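Long-range contacts in GDP-mannose-dependent alpha-(1-6)-phosphatidylinositol monomannoside mannosyltransferase (Corynebacterium glutamicum, PDB 3OKP), which belongs to the GT-B glycosyltransferases, with two Rossmann-like domains, and is modelled here with guanosine-5'-diphosphate-alpha-d-mannose: residues V10-P15 with F40-N45; S36-A41 with D57-R62. All coordinates share one frame; numbering follows the deposited sequence.

Contact 1: V10-P15 with F40-N45; sequences VTNDFP and FASTQN
Asn12 turns its CG anti to the backbone N (chi1 -172°), which carries the amide carbon to the Ser42 side, and chi2 (52°) sets OD1; Ser42 holds OG between its own backbone N and carbonyl carbon (chi1 58°). Ser42 OG donates to Asn12 OD1 at 2.7 Å, approaching from above the carbonyl plane of the amide, well out of it. The same hydroxyl accepts from Gln44 NE2 at 2.9 Å, lying almost in the amide plane of Gln44, whose chain bends back at chi2. Both amides have a further partner in the loop after strand 59-63: Asn12 OD1 takes the backbone NH of Met68, and Gln44 NE2 reaches Ser66 O. On the other branch of Gln44, a water lies between OE1 and Phe14 O, within hydrogen-bonding distance of both.

Next to these polar groups, toward the strands, the backbones run parallel. Thr11 N donates to Phe40 O at 3.1 Å, whereas the return bond from Ser42 N to Thr11 O is weak at 3.4 Å. Phe14 comes back over the strand end and sets its CB 3.8 Å from Ala41 CB, on the face where Thr11 CG2 also approaches that methyl. Val10 and Phe40 occupy the other face, against helix 72-84. Thr11 OG1, meanwhile, accepts from Asp13 N at 2.8 Å, closing an ST turn just as the chain leaves the sheet. These are the C-terminal ends of the two neighbouring parallel strands of a beta-alpha-beta unit, in the Rossmann-like N-terminal domain of a GT-B fold.

Contact 2: S36-A41 with D57-R62; sequences SIVVFA and DYEVIR
Tyr58 runs alongside Ile37 in the same direction, while Val39 crosses the tyrosine at a slant. Val39 CG2 comes within 3.7 Å of Tyr58 CE2, and Ile37 CG2 stands 4.1 Å from the neighbouring ring atom, Tyr58 CD2. With chi1 at 58°, Tyr58 CG is set between its backbone N and carbonyl carbon, and chi2 (-92°) turns the ring from there. Ile29 of helix 20-29 touches all three side chains, so that helix covers this face of the sheet. Val60 belongs to the same face, its CG2 meeting Val39 CB.

On the other face, Glu59 extends beside Val38, its chain straight beyond CG. Its OE1 passes 3.7 Å from Val38 CG1, but the charge is answered elsewhere, in a salt bridge to Arg85. Ile61 slants across both Val38 and Phe40: its CD1 packs on Val38 CG1 at 3.7 Å, and its CG2 approaches Phe40 CD1 more loosely. Ile61 O lies at the edge of the Phe40 ring, near its plane. Helix 72-84 covers this side, where Ile81 touches both Phe40 and Ile61.

Between the two faces, Val39 uses both of its backbone polar groups, N donating to Glu59 O and O accepting from Ile61 N at 2.6 Å. Ala41 N then donates to Ile61 O at 3.1 Å. Nearer the strand starts the chains spread, and a water takes over, donating to Ile37 O and accepting from Glu59 N. The two short strand segments are twisted by 20° relative to each other, as adjacent parallel strands joined through helix 46-53 in a beta-alpha-beta crossover of a Rossmann-like sheet.

Contact 1 and contact 2 are neighbouring seams of one seven-stranded parallel sheet, their centres 10 Å apart. Strand 37-42 serves both, pairing with 7-11 on one side and with 59-63, an edge strand of the sheet within this chain, on the other; Phe40 and Ala41 take part in each. Along the chain the three strands follow in order, linked by helices 20-29 and 46-53, so two successive beta-alpha-beta units build this end of the sheet. Arg62 ties the seams together through probable hydrogen bonds to Pro15 O and Ser42 O, while its NE pairs with Asp53. The guanosine-5'-diphosphate-alpha-d-mannose pocket is lined by 15 residues between 205 and 298, in the other half of the chain.

Contact 1: V10-P15 with F40-N45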
ATOM      1  N   VAL A  10       2.986  -3.791 -19.126  1.00  9.62           N
ATOM      2  CA  VAL A  10       4.375  -4.224 -19.285  1.00  9.58           C
ATOM      3  C   VAL A  10       5.054  -4.177 -17.921  1.00  9.56           C
ATOM      4  O   VAL A  10       5.158  -3.111 -17.314  1.00  9.24           O
ATOM      5  CB  VAL A  10       5.137  -3.329 -20.301  1.00  9.70           C
ATOM      6  CG1 VAL A  10       6.606  -3.749 -20.413  1.00  9.75           C
ATOM      7  CG2 VAL A  10       4.461  -3.370 -21.666  1.00  9.37           C
ATOM      8  N   THR A  11       5.515  -5.331 -17.443  1.00  9.76           N
ATOM      9  CA  THR A  11       5.962  -5.433 -16.053  1.00  9.94           C
ATOM     10  C   THR A  11       6.929  -6.582 -15.762  1.00 10.37           C
ATOM     11  O   THR A  11       6.791  -7.686 -16.295  1.00 10.34           O
ATOM     12  CB  THR A  11       4.740  -5.497 -15.076  1.00  9.86           C
ATOM     13  OG1 THR A  11       5.194  -5.516 -13.720  1.00 10.09           O
ATOM     14  CG2 THR A  11       3.855  -6.722 -15.350  1.00  9.79           C
ATOM     15  N   ASN A  12       7.906  -6.295 -14.905  1.00 10.69           N
ATOM     16  CA  ASN A  12       8.755  -7.316 -14.308  1.00 11.23           C
ATOM     17  C   ASN A  12       8.148  -7.824 -12.996  1.00 11.67           C
ATOM     18  O   ASN A  12       8.639  -8.787 -12.407  1.00 12.06           O
ATOM     19  CB  ASN A  12      10.158  -6.751 -14.059  1.00 11.34           C
ATOM     20  CG  ASN A  12      11.155  -7.815 -13.629  1.00 11.35           C
ATOM     21  OD1 ASN A  12      11.295  -8.850 -14.278  1.00 10.42           O
ATOM     22  ND2 ASN A  12      11.852  -7.562 -12.527  1.00 10.80           N
ATOM     23  N   ASP A  13       7.079  -7.169 -12.549  1.00 11.82           N
ATOM     24  CA  ASP A  13       6.475  -7.445 -11.247  1.00 12.67           C
ATOM     25  C   ASP A  13       5.057  -7.992 -11.402  1.00 12.66           C
ATOM     26  O   ASP A  13       4.094  -7.231 -11.449  1.00 13.02           O
ATOM     27  CB  ASP A  13       6.435  -6.168 -10.396  1.00 12.63           C
ATOM     28  CG  ASP A  13       7.781  -5.471 -10.310  1.00 13.68           C
ATOM     29  OD1 ASP A  13       8.758  -6.094  -9.837  1.00 14.25           O
ATOM     30  OD2 ASP A  13       7.854  -4.287 -10.705  1.00 14.85           O
ATOM     31  N   PHE A  14       4.937  -9.311 -11.482  1.00 13.11           N
ATOM     32  CA  PHE A  14       3.636  -9.953 -11.655  1.00 12.97           C
ATOM     33  C   PHE A  14       3.592 -11.240 -10.835  1.00 13.48           C
ATOM     34  O   PHE A  14       4.625 -11.888 -10.659  1.00 13.80           O
ATOM     35  CB  PHE A  14       3.384 -10.240 -13.144  1.00 12.72           C
ATOM     36  CG  PHE A  14       1.934 -10.470 -13.494  1.00 12.63           C
ATOM     37  CD1 PHE A  14       1.012  -9.426 -13.436  1.00 12.34           C
ATOM     38  CD2 PHE A  14       1.495 -11.726 -13.904  1.00 12.69           C
ATOM     39  CE1 PHE A  14      -0.331  -9.635 -13.758  1.00 11.83           C
ATOM     40  CE2 PHE A  14       0.154 -11.945 -14.231  1.00 12.78           C
ATOM     41  CZ  PHE A  14      -0.758 -10.896 -14.159  1.00 12.37           C
ATOM     42  N   PRO A  15       2.407 -11.600 -10.296  1.00 13.74           N
ATOM     43  CA  PRO A  15       2.237 -12.920  -9.687  1.00 14.36           C
ATOM     44  C   PRO A  15       2.649 -14.051 -10.646  1.00 14.85           C
ATOM     45  O   PRO A  15       2.691 -13.828 -11.860  1.00 14.41           O
ATOM     46  CB  PRO A  15       0.736 -12.980  -9.402  1.00 14.41           C
ATOM     47  CG  PRO A  15       0.326 -11.569  -9.242  1.00 13.83           C
ATOM     48  CD  PRO A  15       1.178 -10.788 -10.191  1.00 13.35           C
ATOM     49  N   PHE A  40       2.158  -8.375 -20.392  1.00  9.59           N
ATOM     50  CA  PHE A  40       3.469  -8.821 -20.859  1.00  9.77           C
ATOM     51  C   PHE A  40       4.407  -8.812 -19.647  1.00  9.94           C
ATOM     52  O   PHE A  40       4.816  -7.749 -19.168  1.00  9.42           O
ATOM     53  CB  PHE A  40       3.967  -7.897 -21.985  1.00  9.72           C
ATOM     54  CG  PHE A  40       5.308  -8.280 -22.570  1.00  9.99           C
ATOM     55  CD1 PHE A  40       5.588  -9.599 -22.931  1.00 10.30           C
ATOM     56  CD2 PHE A  40       6.281  -7.304 -22.794  1.00  9.94           C
ATOM     57  CE1 PHE A  40       6.823  -9.945 -23.482  1.00 10.41           C
ATOM     58  CE2 PHE A  40       7.519  -7.635 -23.345  1.00  9.55           C
ATOM     59  CZ  PHE A  40       7.792  -8.959 -23.688  1.00 10.06           C
ATOM     60  N   ALA A  41       4.718 -10.004 -19.139  1.00 10.38           N
ATOM     61  CA  ALA A  41       5.445 -10.141 -17.875  1.00 10.75           C
ATOM     62  C   ALA A  41       6.625 -11.110 -17.950  1.00 11.41           C
ATOM     63  O   ALA A  41       6.600 -12.074 -18.712  1.00 11.56           O
ATOM     64  CB  ALA A  41       4.485 -10.557 -16.760  1.00 10.52           C
ATOM     65  N   SER A  42       7.652 -10.844 -17.146  1.00 11.87           N
ATOM     66  CA  SER A  42       8.786 -11.759 -16.993  1.00 13.01           C
ATOM     67  C   SER A  42       8.356 -13.088 -16.355  1.00 13.81           C
ATOM     68  O   SER A  42       7.242 -13.208 -15.836  1.00 13.61           O
ATOM     69  CB  SER A  42       9.886 -11.101 -16.157  1.00 13.01           C
ATOM     70  OG  SER A  42       9.396 -10.716 -14.887  1.00 13.18           O
ATOM     71  N   THR A  43       9.246 -14.078 -16.398  1.00 14.98           N
ATOM     72  CA  THR A  43       8.956 -15.413 -15.875  1.00 16.13           C
ATOM     73  C   THR A  43      10.060 -15.869 -14.921  1.00 17.14           C
ATOM     74  O   THR A  43      11.220 -15.987 -15.316  1.00 17.46           O
ATOM     75  CB  THR A  43       8.811 -16.444 -17.019  1.00 16.40           C
ATOM     76  OG1 THR A  43       7.968 -15.906 -18.045  1.00 16.03           O
ATOM     77  CG2 THR A  43       8.221 -17.757 -16.503  1.00 16.91           C
ATOM     78  N   GLN A  44       9.689 -16.125 -13.671  1.00 18.01           N
ATOM     79  CA  GLN A  44      10.651 -16.543 -12.650  1.00 19.35           C
ATOM     80  C   GLN A  44      10.711 -18.065 -12.523  1.00 20.35           C
ATOM     81  O   GLN A  44      11.795 -18.642 -12.399  1.00 21.33           O
ATOM     82  CB  GLN A  44      10.338 -15.886 -11.300  1.00 19.47           C
ATOM     83  CG  GLN A  44      10.674 -14.391 -11.236  1.00 19.70           C
ATOM     84  CD  GLN A  44       9.631 -13.508 -11.910  1.00 19.67           C
ATOM     85  OE1 GLN A  44       8.438 -13.609 -11.623  1.00 19.44           O
ATOM     86  NE2 GLN A  44      10.082 -12.630 -12.800  1.00 19.08           N
ATOM     87  N   ASN A  45       9.541 -18.702 -12.547  1.00 20.40           N
ATOM     88  CA  ASN A  45       9.428 -20.156 -12.622  1.00 21.13           C
ATOM     89  C   ASN A  45       8.325 -20.523 -13.613  1.00 20.62           C
ATOM     90  O   ASN A  45       7.165 -20.154 -13.424  1.00 20.26           O
ATOM     91  CB  ASN A  45       9.165 -20.760 -11.237  1.00 21.78           C
ATOM     92  CG  ASN A  45       9.142 -22.280 -11.253  1.00 23.30           C
ATOM     93  OD1 ASN A  45       8.161 -22.894 -11.672  1.00 23.58           O
ATOM     94  ND2 ASN A  45      10.223 -22.893 -10.785  1.00 25.27           N
TER
HETATM   95  O   HOH W   1       5.826 -13.429 -12.484  1.00 17.43           O

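Contact 2: S36-A41 with D57-R62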
ATOM      1  N   SER A  36     -10.221  -6.288 -22.294  1.00 14.49           N
ATOM      2  CA  SER A  36      -9.493  -5.061 -22.645  1.00 14.38           C
ATOM      3  C   SER A  36      -8.080  -5.009 -22.048  1.00 13.72           C
ATOM      4  O   SER A  36      -7.397  -3.986 -22.142  1.00 13.53           O
ATOM      5  CB  SER A  36     -10.297  -3.821 -22.224  1.00 14.55           C
ATOM      6  OG  SER A  36     -10.156  -3.552 -20.835  1.00 14.73           O
ATOM      7  N   ILE A  37      -7.647  -6.117 -21.448  1.00 13.37           N
ATOM      8  CA  ILE A  37      -6.352  -6.191 -20.776  1.00 12.82           C
ATOM      9  C   ILE A  37      -5.497  -7.330 -21.324  1.00 12.58           C
ATOM     10  O   ILE A  37      -5.973  -8.461 -21.466  1.00 12.81           O
ATOM     11  CB  ILE A  37      -6.511  -6.392 -19.238  1.00 12.94           C
ATOM     12  CG1 ILE A  37      -7.205  -5.188 -18.581  1.00 13.33           C
ATOM     13  CG2 ILE A  37      -5.155  -6.703 -18.580  1.00 12.72           C
ATOM     14  CD1 ILE A  37      -6.324  -3.941 -18.398  1.00 14.26           C
ATOM     15  N   VAL A  38      -4.239  -7.013 -21.635  1.00 11.69           N
ATOM     16  CA  VAL A  38      -3.216  -8.016 -21.930  1.00 11.23           C
ATOM     17  C   VAL A  38      -1.986  -7.697 -21.075  1.00 10.46           C
ATOM     18  O   VAL A  38      -1.621  -6.532 -20.925  1.00 10.10           O
ATOM     19  CB  VAL A  38      -2.818  -8.042 -23.436  1.00 11.47           C
ATOM     20  CG1 VAL A  38      -1.859  -9.197 -23.723  1.00 11.49           C
ATOM     21  CG2 VAL A  38      -4.052  -8.151 -24.336  1.00 12.12           C
ATOM     22  N   VAL A  39      -1.365  -8.727 -20.505  1.00 10.18           N
ATOM     23  CA  VAL A  39      -0.154  -8.546 -19.700  1.00  9.81           C
ATOM     24  C   VAL A  39       1.064  -9.133 -20.412  1.00  9.86           C
ATOM     25  O   VAL A  39       0.998 -10.227 -20.976  1.00 10.06           O
ATOM     26  CB  VAL A  39      -0.294  -9.163 -18.279  1.00  9.91           C
ATOM     27  CG1 VAL A  39       0.992  -8.979 -17.464  1.00  9.51           C
ATOM     28  CG2 VAL A  39      -1.477  -8.545 -17.537  1.00  9.74           C
ATOM     29  N   PHE A  40       2.158  -8.375 -20.392  1.00  9.59           N
ATOM     30  CA  PHE A  40       3.469  -8.821 -20.859  1.00  9.77           C
ATOM     31  C   PHE A  40       4.407  -8.812 -19.647  1.00  9.94           C
ATOM     32  O   PHE A  40       4.816  -7.749 -19.168  1.00  9.42           O
ATOM     33  CB  PHE A  40       3.967  -7.897 -21.985  1.00  9.72           C
ATOM     34  CG  PHE A  40       5.308  -8.280 -22.570  1.00  9.99           C
ATOM     35  CD1 PHE A  40       5.588  -9.599 -22.931  1.00 10.30           C
ATOM     36  CD2 PHE A  40       6.281  -7.304 -22.794  1.00  9.94           C
ATOM     37  CE1 PHE A  40       6.823  -9.945 -23.482  1.00 10.41           C
ATOM     38  CE2 PHE A  40       7.519  -7.635 -23.345  1.00  9.55           C
ATOM     39  CZ  PHE A  40       7.792  -8.959 -23.688  1.00 10.06           C
ATOM     40  N   ALA A  41       4.718 -10.004 -19.139  1.00 10.38           N
ATOM     41  CA  ALA A  41       5.445 -10.141 -17.875  1.00 10.75           C
ATOM     42  C   ALA A  41       6.625 -11.110 -17.950  1.00 11.41           C
ATOM     43  O   ALA A  41       6.600 -12.074 -18.712  1.00 11.56           O
ATOM     44  CB  ALA A  41       4.485 -10.557 -16.760  1.00 10.52           C
ATOM     45  N   ASP A  57      -8.837 -14.722 -16.148  1.00 11.83           N
ATOM     46  CA  ASP A  57      -9.771 -14.531 -17.265  1.00 12.32           C
ATOM     47  C   ASP A  57      -9.271 -13.516 -18.302  1.00 12.04           C
ATOM     48  O   ASP A  57     -10.005 -13.137 -19.220  1.00 11.92           O
ATOM     49  CB  ASP A  57     -11.190 -14.183 -16.776  1.00 12.53           C
ATOM     50  CG  ASP A  57     -11.248 -12.908 -15.932  1.00 12.54           C
ATOM     51  OD1 ASP A  57     -10.194 -12.325 -15.592  1.00 12.28           O
ATOM     52  OD2 ASP A  57     -12.379 -12.493 -15.598  1.00 12.85           O
ATOM     53  N   TYR A  58      -8.015 -13.098 -18.149  1.00 11.79           N
ATOM     54  CA  TYR A  58      -7.338 -12.248 -19.131  1.00 11.82           C
ATOM     55  C   TYR A  58      -5.996 -12.857 -19.556  1.00 11.94           C
ATOM     56  O   TYR A  58      -5.427 -13.684 -18.839  1.00 11.91           O
ATOM     57  CB  TYR A  58      -7.155 -10.821 -18.595  1.00 11.50           C
ATOM     58  CG  TYR A  58      -6.364 -10.724 -17.305  1.00 11.22           C
ATOM     59  CD1 TYR A  58      -7.010 -10.743 -16.068  1.00 11.61           C
ATOM     60  CD2 TYR A  58      -4.975 -10.600 -17.323  1.00 11.23           C
ATOM     61  CE1 TYR A  58      -6.292 -10.655 -14.880  1.00 11.18           C
ATOM     62  CE2 TYR A  58      -4.247 -10.510 -16.143  1.00 11.04           C
ATOM     63  CZ  TYR A  58      -4.909 -10.539 -14.927  1.00 11.07           C
ATOM     64  OH  TYR A  58      -4.191 -10.442 -13.759  1.00 11.13           O
ATOM     65  N   GLU A  59      -5.502 -12.439 -20.718  1.00 12.15           N
ATOM     66  CA  GLU A  59      -4.292 -13.008 -21.316  1.00 12.69           C
ATOM     67  C   GLU A  59      -3.003 -12.488 -20.678  1.00 12.17           C
ATOM     68  O   GLU A  59      -2.840 -11.282 -20.468  1.00 11.79           O
ATOM     69  CB  GLU A  59      -4.273 -12.742 -22.828  1.00 12.87           C
ATOM     70  CG  GLU A  59      -3.041 -13.294 -23.556  1.00 13.80           C
ATOM     71  CD  GLU A  59      -3.014 -12.950 -25.034  1.00 14.51           C
ATOM     72  OE1 GLU A  59      -3.648 -11.946 -25.436  1.00 16.20           O
ATOM     73  OE2 GLU A  59      -2.348 -13.684 -25.798  1.00 16.62           O
ATOM     74  N   VAL A  60      -2.097 -13.417 -20.376  1.00 12.24           N
ATOM     75  CA  VAL A  60      -0.741 -13.088 -19.935  1.00 12.12           C
ATOM     76  C   VAL A  60       0.254 -13.674 -20.938  1.00 12.45           C
ATOM     77  O   VAL A  60       0.269 -14.884 -21.175  1.00 12.73           O
ATOM     78  CB  VAL A  60      -0.436 -13.624 -18.507  1.00 12.15           C
ATOM     79  CG1 VAL A  60       0.993 -13.274 -18.081  1.00 11.87           C
ATOM     80  CG2 VAL A  60      -1.438 -13.074 -17.496  1.00 11.64           C
ATOM     81  N   ILE A  61       1.054 -12.801 -21.541  1.00 12.23           N
ATOM     82  CA  ILE A  61       2.133 -13.216 -22.435  1.00 12.83           C
ATOM     83  C   ILE A  61       3.437 -13.198 -21.643  1.00 12.80           C
ATOM     84  O   ILE A  61       3.900 -12.138 -21.211  1.00 12.52           O
ATOM     85  CB  ILE A  61       2.234 -12.306 -23.689  1.00 12.76           C
ATOM     86  CG1 ILE A  61       0.911 -12.323 -24.465  1.00 13.36           C
ATOM     87  CG2 ILE A  61       3.408 -12.734 -24.581  1.00 13.00           C
ATOM     88  CD1 ILE A  61       0.761 -11.204 -25.487  1.00 13.35           C
ATOM     89  N   ARG A  62       4.015 -14.379 -21.446  1.00 13.22           N
ATOM     90  CA  ARG A  62       5.202 -14.520 -20.612  1.00 13.31           C
ATOM     91  C   ARG A  62       6.503 -14.347 -21.394  1.00 13.92           C
ATOM     92  O   ARG A  62       6.748 -15.031 -22.394  1.00 14.04           O
ATOM     93  CB  ARG A  62       5.189 -15.861 -19.870  1.00 13.72           C
ATOM     94  CG  ARG A  62       4.118 -15.982 -18.780  1.00 12.79           C
ATOM     95  CD  ARG A  62       4.484 -15.203 -17.522  1.00 11.74           C
ATOM     96  NE  ARG A  62       3.482 -15.370 -16.469  1.00 11.25           N
ATOM     97  CZ  ARG A  62       3.601 -14.899 -15.229  1.00 11.07           C
ATOM     98  NH1 ARG A  62       4.686 -14.223 -14.866  1.00 10.46           N
ATOM     99  NH2 ARG A  62       2.631 -15.106 -14.349  1.00  9.85           N
TER
HETATM  100  O   HOH W   2      -7.249 -10.712 -22.270  1.00  9.35           O